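Imidazolonepropionase (Unidentified, PDB 2Q09) catalyses the hydrolytic opening of imidazolone-5-propanoate to N-formimidoyl-L-glutamate, the third step of histidine degradation, at a metal site seen here occupied by iron(III). Local coordinates at residues S129-G134 with V396-N401; D150-L155 with A205-A210; P166-T171 with L372-V377; P181-R184 with D188-V191; F220-T225 with S252-N257. All blocks are in the same frame, centred on the assembly; numbering follows the deposited sequence.

Contact 1: residues S129-G134 with V396-N401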
# COMPACT_ATOMS: atom_id res chain seq x y z
N SER A 129 2.76 -14.13 2.65
CA SER A 129 2.15 -13.87 3.95
C SER A 129 1.00 -12.87 3.79
O SER A 129 -0.02 -12.98 4.46
CB SER A 129 3.18 -13.33 4.94
OG SER A 129 3.97 -14.38 5.45
N LEU A 130 1.18 -11.90 2.91
CA LEU A 130 0.12 -10.92 2.69
C LEU A 130 -1.06 -11.63 2.01
O LEU A 130 -2.22 -11.39 2.34
CB LEU A 130 0.61 -9.76 1.81
CG LEU A 130 1.64 -8.81 2.43
CD1 LEU A 130 2.00 -7.72 1.44
CD2 LEU A 130 1.06 -8.20 3.71
N ILE A 131 -0.75 -12.50 1.05
CA ILE A 131 -1.78 -13.24 0.33
C ILE A 131 -2.72 -14.00 1.28
O ILE A 131 -3.94 -13.88 1.16
CB ILE A 131 -1.13 -14.25 -0.67
CG1 ILE A 131 -0.78 -13.54 -1.99
CG2 ILE A 131 -2.12 -15.37 -1.01
CD1 ILE A 131 -0.18 -12.18 -1.84
N ARG A 132 -2.16 -14.75 2.21
CA ARG A 132 -3.00 -15.51 3.13
C ARG A 132 -3.79 -14.65 4.12
O ARG A 132 -4.73 -15.14 4.74
CB ARG A 132 -2.17 -16.56 3.86
CG ARG A 132 -1.07 -16.01 4.72
CD ARG A 132 -0.13 -17.13 5.14
NE ARG A 132 0.82 -16.68 6.15
CZ ARG A 132 1.90 -17.36 6.51
NH1 ARG A 132 2.17 -18.53 5.95
NH2 ARG A 132 2.71 -16.87 7.44
N GLU A 133 -3.41 -13.38 4.26
CA GLU A 133 -4.14 -12.48 5.14
C GLU A 133 -5.34 -11.92 4.38
O GLU A 133 -6.22 -11.29 4.97
CB GLU A 133 -3.29 -11.28 5.57
CG GLU A 133 -2.20 -11.56 6.56
CD GLU A 133 -1.77 -10.30 7.30
OE1 GLU A 133 -1.72 -9.22 6.67
OE2 GLU A 133 -1.47 -10.39 8.51
N GLY A 134 -5.36 -12.13 3.07
CA GLY A 134 -6.46 -11.63 2.26
C GLY A 134 -6.10 -10.45 1.37
O GLY A 134 -6.98 -9.84 0.78
N VAL A 396 -11.57 -18.74 3.62
CA VAL A 396 -12.21 -19.96 3.17
C VAL A 396 -12.10 -19.95 1.65
O VAL A 396 -12.02 -20.99 1.00
CB VAL A 396 -13.70 -20.00 3.58
CG1 VAL A 396 -14.44 -21.03 2.75
CG2 VAL A 396 -13.82 -20.33 5.06
N SER A 397 -12.07 -18.74 1.10
CA SER A 397 -11.98 -18.55 -0.34
C SER A 397 -11.36 -17.19 -0.63
O SER A 397 -11.71 -16.19 0.00
CB SER A 397 -13.37 -18.66 -0.98
OG SER A 397 -13.32 -18.49 -2.38
N ARG A 398 -10.43 -17.15 -1.58
CA ARG A 398 -9.76 -15.91 -1.95
C ARG A 398 -9.87 -15.79 -3.46
O ARG A 398 -9.17 -16.49 -4.20
CB ARG A 398 -8.29 -15.92 -1.51
CG ARG A 398 -7.50 -14.67 -1.92
CD ARG A 398 -6.08 -14.71 -1.35
NE ARG A 398 -5.28 -13.59 -1.82
CZ ARG A 398 -4.71 -13.52 -3.02
NH1 ARG A 398 -4.85 -14.52 -3.89
NH2 ARG A 398 -4.03 -12.44 -3.37
N VAL A 399 -10.74 -14.91 -3.92
CA VAL A 399 -10.99 -14.72 -5.34
C VAL A 399 -10.37 -13.46 -5.91
O VAL A 399 -10.56 -12.36 -5.38
CB VAL A 399 -12.51 -14.70 -5.62
CG1 VAL A 399 -12.77 -14.42 -7.09
CG2 VAL A 399 -13.11 -16.03 -5.22
N VAL A 400 -9.61 -13.63 -6.99
CA VAL A 400 -8.96 -12.51 -7.67
C VAL A 400 -9.32 -12.61 -9.15
O VAL A 400 -9.11 -13.64 -9.79
CB VAL A 400 -7.43 -12.57 -7.48
CG1 VAL A 400 -6.76 -11.46 -8.27
CG2 VAL A 400 -7.09 -12.45 -5.99
N ASN A 401 -9.88 -11.53 -9.68
CA ASN A 401 -10.31 -11.46 -11.07
C ASN A 401 -11.30 -12.58 -11.39
O ASN A 401 -11.30 -13.14 -12.49
CB ASN A 401 -9.11 -11.55 -12.02
CG ASN A 401 -9.41 -10.92 -13.38
OD1 ASN A 401 -9.42 -11.60 -14.41
ND2 ASN A 401 -9.66 -9.62 -13.37
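Ile131, in the last turn of helix 116-133, covers one face of the Arg398 guanidinium with its branched side chain. The close-packed part is small and well defined. Methyl CG2 of Ile131 sits 3.7 Å above the guanidinium plane of Arg398, over its centre, while Ile131 CG1 lies 3.7 Å from Arg398 NH2. Both branches of the isoleucine are therefore used, and CD1 lies a little farther off the same nitrogen. Arg398 gets there by length: its CG is anti to the backbone N (chi1 177°) and the chain stays extended to NE, which carries the charged group from the strand across to the helix end. Arg398 CD also comes within 3.4 Å of the Ile131 carbonyl O. That oxygen already accepts from Gly134 N at 3.0 Å, in the Schellman motif that closes the helix; the positive phi of Gly134 (109°) favours glycine there.

The looser, solvent side belongs to Arg132, which sets out away from the strand into an exposed position. Glu133 also starts away from the strand, but its carboxylate is held by Ser327 OG and Leu328 N.

Around the packed part, Arg398 NH2 is gripped by two carbonyls, Pro166 O and Val135 O, which fix the plane that Ile131 covers. Ile167 lies against both side chains, and Thr136 of strand 135-141 and Leu376 of strand 375-378 also touch Arg398. Arg398 thus links strand 395-400 to the C-terminal end of helix 116-133, beside strand 135-141, into which the helix leads.

Contact 2: residues D150-L155 with A205-A210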
# COMPACT_ATOMS: atom_id res chain seq x y z
N ASP A 150 19.48 -0.25 -11.01
CA ASP A 150 18.97 -0.90 -9.81
C ASP A 150 17.53 -0.53 -9.48
O ASP A 150 16.77 -1.36 -9.00
CB ASP A 150 19.91 -0.63 -8.64
CG ASP A 150 21.29 -1.27 -8.84
OD1 ASP A 150 21.35 -2.52 -8.90
OD2 ASP A 150 22.29 -0.54 -8.97
N GLU A 151 17.14 0.72 -9.73
CA GLU A 151 15.76 1.12 -9.48
C GLU A 151 14.81 0.33 -10.40
O GLU A 151 13.79 -0.18 -9.95
CB GLU A 151 15.58 2.63 -9.72
CG GLU A 151 16.18 3.51 -8.62
CD GLU A 151 15.56 3.26 -7.25
OE1 GLU A 151 14.31 3.26 -7.16
OE2 GLU A 151 16.31 3.06 -6.27
N LEU A 152 15.15 0.23 -11.68
CA LEU A 152 14.31 -0.51 -12.62
C LEU A 152 14.34 -2.01 -12.33
O LEU A 152 13.37 -2.73 -12.59
CB LEU A 152 14.75 -0.26 -14.07
CG LEU A 152 14.11 0.95 -14.77
CD1 LEU A 152 14.36 2.22 -13.98
CD2 LEU A 152 14.68 1.07 -16.18
N LYS A 153 15.46 -2.48 -11.78
CA LYS A 153 15.60 -3.89 -11.43
C LYS A 153 14.51 -4.23 -10.40
O LYS A 153 13.88 -5.27 -10.47
CB LYS A 153 16.99 -4.13 -10.82
CG LYS A 153 17.18 -5.50 -10.20
CD LYS A 153 18.64 -5.73 -9.77
CE LYS A 153 19.06 -4.80 -8.65
NZ LYS A 153 20.46 -5.07 -8.21
N MSE A 154 14.32 -3.33 -9.44
CA MSE A 154 13.31 -3.54 -8.42
C MSE A 154 11.91 -3.55 -9.03
O MSE A 154 11.07 -4.38 -8.68
CB MSE A 154 13.43 -2.47 -7.34
CG MSE A 154 14.74 -2.60 -6.56
SE MSE A 154 14.95 -1.25 -5.23
CE MSE A 154 15.10 0.27 -6.34
N LEU A 155 11.66 -2.61 -9.94
CA LEU A 155 10.35 -2.55 -10.59
C LEU A 155 10.10 -3.82 -11.39
O LEU A 155 8.96 -4.29 -11.46
CB LEU A 155 10.26 -1.32 -11.49
CG LEU A 155 10.49 0.04 -10.81
CD1 LEU A 155 10.36 1.15 -11.84
CD2 LEU A 155 9.47 0.24 -9.68
N ALA A 205 9.73 1.63 -20.46
CA ALA A 205 9.62 0.19 -20.26
C ALA A 205 8.28 -0.21 -19.62
O ALA A 205 8.02 -1.39 -19.43
CB ALA A 205 10.77 -0.31 -19.40
N GLY A 206 7.44 0.78 -19.31
CA GLY A 206 6.15 0.50 -18.69
C GLY A 206 6.33 -0.15 -17.33
O GLY A 206 5.52 -0.99 -16.91
N LEU A 207 7.38 0.25 -16.61
CA LEU A 207 7.68 -0.33 -15.31
C LEU A 207 7.12 0.40 -14.09
O LEU A 207 7.10 -0.17 -12.99
CB LEU A 207 9.19 -0.47 -15.14
CG LEU A 207 9.88 -1.54 -16.00
CD1 LEU A 207 11.37 -1.54 -15.73
CD2 LEU A 207 9.28 -2.91 -15.68
N ALA A 208 6.67 1.64 -14.26
CA ALA A 208 6.16 2.40 -13.12
C ALA A 208 4.72 2.89 -13.26
O ALA A 208 4.37 3.53 -14.24
CB ALA A 208 7.08 3.60 -12.84
N ASP A 209 3.89 2.58 -12.27
CA ASP A 209 2.50 3.01 -12.28
C ASP A 209 2.39 4.36 -11.58
O ASP A 209 1.41 5.08 -11.77
CB ASP A 209 1.60 1.99 -11.57
CG ASP A 209 1.60 0.65 -12.27
OD1 ASP A 209 1.50 0.63 -13.52
OD2 ASP A 209 1.68 -0.39 -11.57
N ALA A 210 3.40 4.70 -10.79
CA ALA A 210 3.40 5.98 -10.07
C ALA A 210 4.81 6.37 -9.63
O ALA A 210 5.74 5.56 -9.70
CB ALA A 210 2.49 5.89 -8.85
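Leu207 reaches into a notch on helix 148-164 between Leu152 and Leu155, and the side chains meet through carbon alone. Its methyl CD1 meets Leu152 CG at 3.8 Å, with the two side chains crossing at about a right angle. Closer to its backbone, Leu207 CB lies 3.9 Å from Leu155 CD1 and equally near Leu155 CB, so Leu155 lines the base of the leucine and Leu152 its end. With CG of Leu155 anti to the carbonyl carbon (chi1 -58°), CD1 also reaches the methyl of Ala208, 4.2 Å from its CB. The Leu207 carbonyl O faces the same leucine, 3.7 Å from Leu155 CB, but its polar need is met elsewhere, by the hydroxyl of Thr171.

In the next shell, Leu152 is backed by Ile198, Ala201 and Ala202 of helix 187-204, and Leu155 by Leu173 of strand 168-176. The 205-210 turn is pinned by Arg159, which holds Gly206 O and forms a salt bridge with Asp209; that aspartate also accepts from Thr171 N. Gly206, with positive phi (63°), ends helix 187-204 in a Schellman motif and swings the chain round to present Leu207. On the same helix as the two leucines, the side chain of Met154, present as selenomethionine, touches Tyr144 of the inhibitor pocket.

Here a barrel helix is packed against the turn that leads from the next helix into strand 210-213, as befits the TIM-barrel fold of the amidohydrolases.

Contact 3: residues P166-T171 with L372-V377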
# COMPACT_ATOMS: atom_id res chain seq x y z
N PRO A 166 -0.92 -15.04 -7.44
CA PRO A 166 -2.29 -14.57 -7.66
C PRO A 166 -2.57 -13.30 -6.85
O PRO A 166 -3.32 -13.32 -5.87
CB PRO A 166 -3.13 -15.76 -7.19
CG PRO A 166 -2.33 -16.26 -6.01
CD PRO A 166 -0.90 -16.21 -6.54
N ILE A 167 -1.96 -12.20 -7.28
CA ILE A 167 -2.11 -10.94 -6.57
C ILE A 167 -1.80 -9.79 -7.53
O ILE A 167 -0.92 -9.91 -8.38
CB ILE A 167 -1.13 -10.93 -5.35
CG1 ILE A 167 -1.55 -9.89 -4.30
CG2 ILE A 167 0.30 -10.72 -5.82
CD1 ILE A 167 -1.37 -8.47 -4.72
N ARG A 168 -2.54 -8.69 -7.42
CA ARG A 168 -2.32 -7.53 -8.28
C ARG A 168 -1.21 -6.67 -7.69
O ARG A 168 -1.19 -6.39 -6.48
CB ARG A 168 -3.59 -6.70 -8.42
CG ARG A 168 -4.76 -7.46 -9.04
CD ARG A 168 -6.02 -6.59 -9.05
NE ARG A 168 -7.21 -7.35 -9.42
CZ ARG A 168 -7.57 -7.64 -10.67
NH1 ARG A 168 -6.82 -7.24 -11.69
NH2 ARG A 168 -8.67 -8.35 -10.90
N VAL A 169 -0.27 -6.25 -8.53
CA VAL A 169 0.83 -5.42 -8.06
C VAL A 169 0.85 -4.08 -8.75
O VAL A 169 0.78 -4.00 -9.98
CB VAL A 169 2.19 -6.11 -8.29
CG1 VAL A 169 3.33 -5.20 -7.85
CG2 VAL A 169 2.25 -7.44 -7.55
N LYS A 170 0.95 -3.01 -7.97
CA LYS A 170 1.05 -1.67 -8.52
C LYS A 170 2.48 -1.27 -8.18
O LYS A 170 2.93 -1.45 -7.04
CB LYS A 170 0.07 -0.72 -7.82
CG LYS A 170 -1.40 -1.13 -7.94
CD LYS A 170 -1.88 -1.16 -9.39
CE LYS A 170 -1.94 0.23 -10.00
NZ LYS A 170 -2.60 0.19 -11.34
N THR A 171 3.21 -0.76 -9.16
CA THR A 171 4.59 -0.38 -8.92
C THR A 171 4.75 1.12 -8.74
O THR A 171 4.01 1.91 -9.34
CB THR A 171 5.50 -0.82 -10.08
OG1 THR A 171 5.05 -0.22 -11.30
CG2 THR A 171 5.47 -2.34 -10.22
N LEU A 372 -14.17 -5.16 -10.43
CA LEU A 372 -13.42 -6.41 -10.51
C LEU A 372 -13.81 -7.38 -9.41
O LEU A 372 -14.10 -6.97 -8.27
CB LEU A 372 -11.92 -6.13 -10.48
CG LEU A 372 -11.40 -5.35 -11.70
CD1 LEU A 372 -9.99 -4.83 -11.44
CD2 LEU A 372 -11.44 -6.25 -12.94
N ALA A 373 -13.80 -8.67 -9.74
CA ALA A 373 -14.18 -9.70 -8.79
C ALA A 373 -13.03 -10.12 -7.86
O ALA A 373 -12.53 -11.25 -7.95
CB ALA A 373 -14.72 -10.92 -9.53
N ASP A 374 -12.64 -9.20 -6.99
CA ASP A 374 -11.58 -9.45 -6.01
C ASP A 374 -12.28 -9.45 -4.66
O ASP A 374 -12.56 -8.39 -4.10
CB ASP A 374 -10.53 -8.34 -6.06
CG ASP A 374 -9.62 -8.44 -7.27
OD1 ASP A 374 -9.93 -9.23 -8.18
OD2 ASP A 374 -8.59 -7.73 -7.29
N PHE A 375 -12.60 -10.64 -4.15
CA PHE A 375 -13.29 -10.71 -2.88
C PHE A 375 -12.83 -11.88 -2.03
O PHE A 375 -12.13 -12.79 -2.52
CB PHE A 375 -14.81 -10.76 -3.10
CG PHE A 375 -15.27 -11.90 -3.96
CD1 PHE A 375 -15.53 -13.15 -3.41
CD2 PHE A 375 -15.47 -11.72 -5.32
CE1 PHE A 375 -15.99 -14.20 -4.20
CE2 PHE A 375 -15.93 -12.75 -6.13
CZ PHE A 375 -16.18 -14.00 -5.57
N LEU A 376 -13.23 -11.87 -0.77
CA LEU A 376 -12.81 -12.90 0.17
C LEU A 376 -13.96 -13.49 0.97
O LEU A 376 -14.86 -12.76 1.40
CB LEU A 376 -11.81 -12.31 1.16
CG LEU A 376 -10.71 -11.40 0.61
CD1 LEU A 376 -10.01 -10.68 1.75
CD2 LEU A 376 -9.72 -12.24 -0.21
N VAL A 377 -13.93 -14.80 1.19
CA VAL A 377 -14.94 -15.47 1.99
C VAL A 377 -14.22 -15.88 3.27
O VAL A 377 -13.26 -16.65 3.23
CB VAL A 377 -15.49 -16.72 1.31
CG1 VAL A 377 -16.46 -17.44 2.25
CG2 VAL A 377 -16.20 -16.34 0.01
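Arg168 grips Asp374 side-on, through NE and one terminal nitrogen, each to a different carboxylate oxygen. The shorter bond runs from Arg168 NE to Asp374 OD2, 2.6 Å and nearly straight at 161°, using the syn lone pair of that oxygen. The second, from Arg168 NH2 to Asp374 OD1 at 3.1 Å, also arrives on the syn side but from somewhat out of the carboxylate plane. Both oxygens lie in the plane of the guanidinium, and the two flat groups are only 24° from coplanar. OD1 has a further donor, the backbone N of Asn401, so at least three N-H groups hold the carboxylate.

Leu372 covers a face of the same guanidinium: its CD1 stands over the centre, 3.8 Å from Arg168 CZ. An inverse gamma turn centred on Ala373, with a weak bond from Asp374 N to Leu372 O, points the leucine and the aspartate alike at the arginine. A methionine in place of Arg168 would probably leave the buried Asp374 carboxylate without its counter-charge, with Asn401 N still on OD1 but nothing from the arginine to fix its rotation.

The salt bridge ties the start of strand 168-176, one of the parallel strands of the TIM barrel, to the approach to strand 375-378. That is consistent with the two-part build of this family, where a small beta domain sits beside the catalytic barrel.

Contact 4: residues P181-R184 with D188-V191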
# COMPACT_ATOMS: atom_id res chain seq x y z
N PRO A 181 25.32 7.60 -2.33
CA PRO A 181 26.68 8.00 -1.95
C PRO A 181 27.43 8.75 -3.05
O PRO A 181 28.14 9.72 -2.79
CB PRO A 181 27.35 6.67 -1.63
CG PRO A 181 26.21 5.84 -1.12
CD PRO A 181 25.11 6.17 -2.09
N GLU A 182 27.25 8.30 -4.28
CA GLU A 182 27.92 8.90 -5.43
C GLU A 182 27.52 10.35 -5.68
O GLU A 182 28.22 11.07 -6.39
CB GLU A 182 27.64 8.06 -6.69
CG GLU A 182 28.10 6.61 -6.63
CD GLU A 182 27.16 5.71 -5.84
OE1 GLU A 182 26.00 6.10 -5.60
OE2 GLU A 182 27.59 4.59 -5.48
N TYR A 183 26.40 10.78 -5.11
CA TYR A 183 25.91 12.16 -5.28
C TYR A 183 25.87 12.92 -3.97
O TYR A 183 25.32 14.01 -3.90
CB TYR A 183 24.50 12.16 -5.87
CG TYR A 183 24.39 11.62 -7.27
CD1 TYR A 183 24.40 12.47 -8.37
CD2 TYR A 183 24.27 10.25 -7.49
CE1 TYR A 183 24.29 11.98 -9.66
CE2 TYR A 183 24.16 9.75 -8.78
CZ TYR A 183 24.16 10.61 -9.86
OH TYR A 183 24.04 10.12 -11.14
N ARG A 184 26.46 12.33 -2.93
CA ARG A 184 26.49 12.92 -1.59
C ARG A 184 26.70 14.44 -1.56
O ARG A 184 26.04 15.14 -0.80
CB ARG A 184 27.59 12.24 -0.78
CG ARG A 184 27.57 12.54 0.71
CD ARG A 184 28.79 11.94 1.42
NE ARG A 184 28.87 10.48 1.33
CZ ARG A 184 29.49 9.82 0.36
NH1 ARG A 184 30.09 10.47 -0.64
NH2 ARG A 184 29.52 8.49 0.38
N ASP A 188 21.34 17.80 -6.16
CA ASP A 188 20.60 18.28 -7.33
C ASP A 188 20.97 17.53 -8.60
O ASP A 188 20.17 17.43 -9.52
CB ASP A 188 20.86 19.77 -7.52
CG ASP A 188 20.18 20.61 -6.46
OD1 ASP A 188 20.85 21.43 -5.81
OD2 ASP A 188 18.96 20.44 -6.28
N SER A 189 22.18 16.99 -8.63
CA SER A 189 22.64 16.24 -9.78
C SER A 189 21.86 14.93 -9.81
O SER A 189 21.51 14.42 -10.88
CB SER A 189 24.14 15.98 -9.67
OG SER A 189 24.69 15.63 -10.92
N TRP A 190 21.58 14.39 -8.63
CA TRP A 190 20.83 13.14 -8.51
C TRP A 190 19.40 13.40 -8.96
O TRP A 190 18.79 12.58 -9.64
CB TRP A 190 20.87 12.64 -7.06
CG TRP A 190 19.98 11.46 -6.79
CD1 TRP A 190 19.03 11.36 -5.82
CD2 TRP A 190 19.96 10.22 -7.51
NE1 TRP A 190 18.40 10.13 -5.89
CE2 TRP A 190 18.96 9.41 -6.92
CE3 TRP A 190 20.68 9.71 -8.60
CZ2 TRP A 190 18.66 8.12 -7.38
CZ3 TRP A 190 20.39 8.42 -9.06
CH2 TRP A 190 19.38 7.64 -8.44
N VAL A 191 18.85 14.55 -8.58
CA VAL A 191 17.50 14.90 -8.97
C VAL A 191 17.41 14.99 -10.50
O VAL A 191 16.44 14.52 -11.10
CB VAL A 191 17.06 16.24 -8.34
CG1 VAL A 191 15.68 16.64 -8.87
CG2 VAL A 191 17.01 16.10 -6.82
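Tyr183 and Trp190 form an oblique aromatic contact that folds a short 3-10 turn, in the loop after barrel strand 168-176, back onto the first turn of helix 187-204. Their six-membered rings have centroids 5.1 Å apart and planes inclined at 48°, an intermediate pose that is neither stacked nor perpendicular. What gives the pair its shape is that Trp190 uses two different atoms over the tyrosine face. Its CB stands 4.0 Å from the centroid of the Tyr183 ring, a CH-pi contact 27° off the ring normal. Toward the rim, Trp190 CE3 comes to 3.5 Å from Tyr183 CE2. Because CG of Trp190 is anti to its backbone N (chi1 172°), the indole runs off past the tyrosine, and the two side chains cross at about a right angle.

The helix backbone joins in, with Trp190 N 3.4 Å from Tyr183 CD1. Ser189 meets the ring differently, at its edge and near its plane, through CB at 3.8 Å from Tyr183 CD1. The tyrosine hydroxyl is held by Thr193 OG1, which also bonds to Ser189 O one turn earlier, so the far end of the ring is fixed to the same helix. Within the turn, Arg184 N bonds to Pro181 O at 3.1 Å.

Beyond the pair, Leu146 and Pro180 touch the indole, and its NE1 makes a weak bond to Ala175 O at the end of strand 168-176. Pro181 rests on Ile105 and Arg109 of helix 104-113, while the side chain of Val191 touches Gln224 and Gln227 of helix 222-234.

Contact 5: residues F220-T225 with S252-N257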
# COMPACT_ATOMS: atom_id res chain seq x y z
N PHE A 220 14.45 14.91 0.66
CA PHE A 220 14.51 15.84 -0.46
C PHE A 220 13.67 17.07 -0.14
O PHE A 220 12.60 16.97 0.45
CB PHE A 220 14.03 15.16 -1.74
CG PHE A 220 14.99 14.15 -2.28
CD1 PHE A 220 15.97 14.52 -3.19
CD2 PHE A 220 14.96 12.84 -1.81
CE1 PHE A 220 16.92 13.60 -3.62
CE2 PHE A 220 15.91 11.91 -2.24
CZ PHE A 220 16.89 12.29 -3.14
N SER A 221 14.18 18.24 -0.52
CA SER A 221 13.48 19.49 -0.26
C SER A 221 12.21 19.60 -1.09
O SER A 221 11.95 18.79 -1.98
CB SER A 221 14.38 20.68 -0.58
OG SER A 221 14.55 20.84 -1.98
N LEU A 222 11.42 20.62 -0.79
CA LEU A 222 10.17 20.88 -1.49
C LEU A 222 10.49 21.21 -2.95
O LEU A 222 9.79 20.77 -3.86
CB LEU A 222 9.45 22.05 -0.81
CG LEU A 222 8.00 22.36 -1.19
CD1 LEU A 222 7.09 21.22 -0.73
CD2 LEU A 222 7.59 23.67 -0.53
N ALA A 223 11.55 21.97 -3.17
CA ALA A 223 11.95 22.35 -4.52
C ALA A 223 12.38 21.13 -5.33
O ALA A 223 11.98 20.98 -6.48
CB ALA A 223 13.09 23.38 -4.46
N GLN A 224 13.20 20.28 -4.73
CA GLN A 224 13.66 19.08 -5.42
C GLN A 224 12.50 18.13 -5.66
O GLN A 224 12.48 17.39 -6.64
CB GLN A 224 14.75 18.40 -4.60
CG GLN A 224 15.95 19.30 -4.35
CD GLN A 224 16.96 18.67 -3.43
OE1 GLN A 224 16.62 18.16 -2.37
NE2 GLN A 224 18.23 18.71 -3.83
N THR A 225 11.54 18.14 -4.74
CA THR A 225 10.37 17.28 -4.86
C THR A 225 9.53 17.75 -6.05
O THR A 225 9.00 16.95 -6.80
CB THR A 225 9.50 17.33 -3.58
OG1 THR A 225 10.25 16.82 -2.47
CG2 THR A 225 8.24 16.50 -3.76
N SER A 252 2.90 18.14 1.62
CA SER A 252 1.54 17.68 1.38
C SER A 252 0.76 18.65 0.49
O SER A 252 -0.02 18.23 -0.36
CB SER A 252 0.80 17.48 2.71
OG SER A 252 1.34 16.38 3.42
N THR A 253 0.98 19.95 0.68
CA THR A 253 0.29 20.96 -0.14
C THR A 253 0.80 20.94 -1.57
O THR A 253 0.04 21.17 -2.51
CB THR A 253 0.47 22.37 0.45
OG1 THR A 253 -0.15 22.44 1.74
CG2 THR A 253 -0.15 23.42 -0.47
N LEU A 254 2.09 20.66 -1.74
CA LEU A 254 2.68 20.60 -3.08
C LEU A 254 2.09 19.40 -3.81
O LEU A 254 1.65 19.50 -4.96
CB LEU A 254 4.19 20.46 -2.98
CG LEU A 254 4.95 20.19 -4.28
CD1 LEU A 254 4.80 21.37 -5.24
CD2 LEU A 254 6.42 19.95 -3.96
N ALA A 255 2.09 18.25 -3.14
CA ALA A 255 1.56 17.03 -3.71
C ALA A 255 0.10 17.22 -4.09
O ALA A 255 -0.33 16.78 -5.16
CB ALA A 255 1.70 15.88 -2.71
N ALA A 256 -0.67 17.87 -3.22
CA ALA A 256 -2.08 18.11 -3.50
C ALA A 256 -2.24 18.97 -4.75
O ALA A 256 -3.17 18.78 -5.53
CB ALA A 256 -2.74 18.78 -2.30
N ASN A 257 -1.33 19.92 -4.95
CA ASN A 257 -1.40 20.80 -6.11
C ASN A 257 -1.03 20.07 -7.39
O ASN A 257 -1.32 20.54 -8.49
CB ASN A 257 -0.49 22.01 -5.93
CG ASN A 257 -1.00 22.96 -4.86
OD1 ASN A 257 -2.20 23.13 -4.69
ND2 ASN A 257 -0.08 23.58 -4.14
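Leu222 and Leu254 mark the closest backbone approach, 7.7 Å between their CA atoms, where the first turn of helix 222-234 passes helix 251-257 on the outside of the TIM barrel. The join is apolar and centres on one methyl: Leu254 CD2 touches Leu222 CD1 at 3.5 Å and Thr225 CG2 at 3.9 Å, the side chains sliding past each other in opposite directions. Thr225 CG2 faces the leucine because it lies anti to the backbone N, while OG1 (chi1 -63°) is turned back toward its own helix.

The start of helix 222-234 is capped by Ser221, the N-cap of a capping box: its OG accepts from Gln224 N at 3.1 Å, and Ser221 N gives its hydrogen to Gln224 OE1 on a lone pair, also at 3.1 Å. Replacing Thr225 by a glycine would probably open a gap beside Leu254 CD2 and cost Ser221 O one of its two donors. Those donors reach the Ser221 carbonyl from opposite faces of its plane, Thr225 N at 2.9 Å and Thr225 OG1 at 2.6 Å, the hydroxyl standing 38° out of that plane.

How the contacts relate
Contacts 1 and 3 are neighbours, centres 8 Å apart, joined through adjacent strands 375-378 and 395-400; Val396 N bonds to Val377 O at 2.7 Å. Both lie away from the active site. Contact 2 meets contact 3 at Thr171 and comes nearer the metal: the Leu155 side chain is about 13 Å from the iron. Contacts 4 and 5 occupy the opposite side of the chain's centre from contact 1 and touch each other, Gln224 NE2 bonding to Asp188 OD2 at 3.1 Å. Neither reaches the bound inhibitor: the side chains of Trp190 and Thr225 are about 12 and 11 Å from it.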